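Local coordinates for polyhedrin (Antheraea mylitta cypovirus 4, PDB 5A8S), which probably forms the crystalline protein lattice of the viral occlusion bodies, the microcrystals known as polyhedra, of this insect cypovirus, at residues L200-T203 and L204-I208. Sequence-based numbering, arbitrary orientation.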
ATOM      1  N   LEU A 200     -14.338   9.969  11.677  1.00  8.45           N
ATOM      2  CA  LEU A 200     -13.382   8.985  11.175  1.00  9.77           C
ATOM      3  C   LEU A 200     -13.384   8.878   9.650  1.00 11.08           C
ATOM      4  O   LEU A 200     -12.324   8.796   9.036  1.00  9.17           O
ATOM      5  CB  LEU A 200     -13.634   7.610  11.815  1.00 11.22           C
ATOM      6  CG  LEU A 200     -12.683   6.456  11.460  1.00 10.69           C
ATOM      7  CD1 LEU A 200     -13.034   5.861  10.106  1.00 22.02           C
ATOM      8  CD2 LEU A 200     -11.210   6.905  11.499  1.00  9.59           C
ATOM      9  N   ALA A 201     -14.559   8.880   9.032  1.00  6.97           N
ATOM     10  CA  ALA A 201     -14.630   8.596   7.601  1.00  8.93           C
ATOM     11  C   ALA A 201     -13.680   9.501   6.838  1.00 11.59           C
ATOM     12  O   ALA A 201     -12.945   9.032   5.972  1.00 10.05           O
ATOM     13  CB  ALA A 201     -16.055   8.754   7.075  1.00 10.97           C
ATOM     14  N   GLN A 202     -13.676  10.792   7.168  1.00  8.79           N
ATOM     15  CA  GLN A 202     -12.838  11.744   6.445  1.00  8.88           C
ATOM     16  C   GLN A 202     -11.379  11.495   6.780  1.00  8.95           C
ATOM     17  O   GLN A 202     -10.521  11.504   5.902  1.00  9.13           O
ATOM     18  CB  GLN A 202     -13.196  13.185   6.809  1.00 11.81           C
ATOM     19  CG  GLN A 202     -12.283  14.228   6.150  1.00 12.78           C
ATOM     20  CD  GLN A 202     -12.752  15.655   6.384  1.00 15.43           C
ATOM     21  OE1 GLN A 202     -13.923  15.896   6.658  1.00 12.02           O
ATOM     22  NE2 GLN A 202     -11.838  16.606   6.281  1.00 14.15           N
ATOM     23  N   THR A 203     -11.100  11.303   8.064  1.00  7.57           N
ATOM     24  CA  THR A 203      -9.735  11.124   8.537  1.00  9.44           C
ATOM     25  C   THR A 203      -9.097   9.909   7.858  1.00 14.46           C
ATOM     26  O   THR A 203      -7.912   9.903   7.532  1.00 11.03           O
ATOM     27  CB  THR A 203      -9.740  10.951  10.057  1.00  6.08           C
ATOM     28  OG1 THR A 203     -10.382  12.090  10.654  1.00  9.97           O
ATOM     29  CG2 THR A 203      -8.318  10.811  10.599  1.00 10.20           C
ATOM     30  N   LEU A 204      -9.910   8.889   7.623  1.00  6.84           N
ATOM     31  CA  LEU A 204      -9.437   7.643   7.057  1.00  8.35           C
ATOM     32  C   LEU A 204      -9.311   7.776   5.540  1.00  8.25           C
ATOM     33  O   LEU A 204      -8.262   7.514   4.979  1.00 10.51           O
ATOM     34  CB  LEU A 204     -10.400   6.512   7.414  1.00 10.19           C
ATOM     35  CG  LEU A 204     -10.207   5.171   6.698  1.00  9.05           C
ATOM     36  CD1 LEU A 204      -8.923   4.517   7.158  1.00  7.00           C
ATOM     37  CD2 LEU A 204     -11.409   4.242   6.928  1.00  7.32           C
ATOM     38  N   THR A 205     -10.371   8.218   4.878  1.00  8.92           N
ATOM     39  CA  THR A 205     -10.417   8.128   3.419  1.00  7.60           C
ATOM     40  C   THR A 205      -9.669   9.267   2.732  1.00 11.03           C
ATOM     41  O   THR A 205      -9.237   9.134   1.590  1.00 10.16           O
ATOM     42  CB  THR A 205     -11.874   8.061   2.918  1.00 10.51           C
ATOM     43  OG1 THR A 205     -12.572   9.257   3.286  1.00  7.34           O
ATOM     44  CG2 THR A 205     -12.587   6.850   3.513  1.00  9.80           C
ATOM     45  N   ASN A 206      -9.503  10.388   3.424  1.00  9.99           N
ATOM     46  CA  ASN A 206      -8.739  11.496   2.867  1.00 11.87           C
ATOM     47  C   ASN A 206      -7.240  11.229   2.936  1.00  7.89           C
ATOM     48  O   ASN A 206      -6.447  11.954   2.332  1.00 12.87           O
ATOM     49  CB  ASN A 206      -9.035  12.790   3.624  1.00  8.25           C
ATOM     50  CG  ASN A 206     -10.035  13.674   2.909  1.00 15.41           C
ATOM     51  OD1 ASN A 206     -10.578  13.315   1.866  1.00 13.40           O
ATOM     52  ND2 ASN A 206     -10.284  14.848   3.474  1.00 19.84           N
ATOM     53  N   ASN A 207      -6.847  10.212   3.697  1.00 11.95           N
ATOM     54  CA  ASN A 207      -5.432   9.989   3.953  1.00  7.92           C
ATOM     55  C   ASN A 207      -4.727   9.276   2.804  1.00 12.05           C
ATOM     56  O   ASN A 207      -4.283   8.127   2.935  1.00 11.71           O
ATOM     57  CB  ASN A 207      -5.228   9.217   5.246  1.00 10.10           C
ATOM     58  CG  ASN A 207      -3.811   9.305   5.733  1.00  6.22           C
ATOM     59  OD1 ASN A 207      -3.355  10.382   6.100  1.00  8.40           O
ATOM     60  ND2 ASN A 207      -3.099   8.186   5.726  1.00  7.06           N
ATOM     61  N   ILE A 208      -4.620   9.964   1.678  1.00 11.03           N
ATOM     62  CA  ILE A 208      -3.822   9.462   0.571  1.00 12.33           C
ATOM     63  C   ILE A 208      -2.364   9.788   0.849  1.00  9.21           C
ATOM     64  O   ILE A 208      -1.969  10.951   0.793  1.00  8.04           O
ATOM     65  CB  ILE A 208      -4.238  10.117  -0.753  1.00  6.68           C
ATOM     66  CG1 ILE A 208      -5.709   9.798  -1.055  1.00 11.86           C
ATOM     67  CG2 ILE A 208      -3.320   9.655  -1.887  1.00 10.99           C
ATOM     68  CD1 ILE A 208      -6.258  10.515  -2.272  1.00 10.79           C
TER
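The short alpha-helix 200-205 of the polyhedrin chain, followed by the turn that leads into strand 210-216, shows how a helix can pack its leucines at a trimer interface while its amide side is bound both to D35 of its own chain and to the second subunit. Three consecutive i to i+4 backbone bonds run through the helix and its end: L204 N to L200 O, T205 N to A201 O and N206 N to Q202 O, the last at 2.9 Å with an N-H...O angle of 153°. T205 doubles the middle one. With chi1 at 62°, its OG1 is turned back over the preceding turn and donates to A201 O at 2.7 Å from above the carbonyl plane, whereas T205 N reaches the same oxygen from the opposite face. Two bonds from one residue thus grip A201 O, and the threonine hydroxyl is held against the helix.

On the apolar side, L200 CD1 lies 3.8 Å from L204 CB and 3.9 Å from L204 CD2. The two leucines, one turn apart, pack on L200 and L204 of the third subunit, and L200 also meets L200 of the second, so this strip belongs to the buried trimer interface.

On the polar side, D35 is the shared acceptor. Q202 runs extended beyond CG, and its CG passes 3.4 Å from N206 ND2, with the two amide planes turned 67° apart. Q202 NE2 and N206 ND2 both donate to D35 OD2, while N206 OD1 accepts from W150 NE1 of the second subunit. Beyond the helix, N207 centres an inverse gamma turn, its ND2 bonded to Y61 O and its CB 3.6 Å from T203 O.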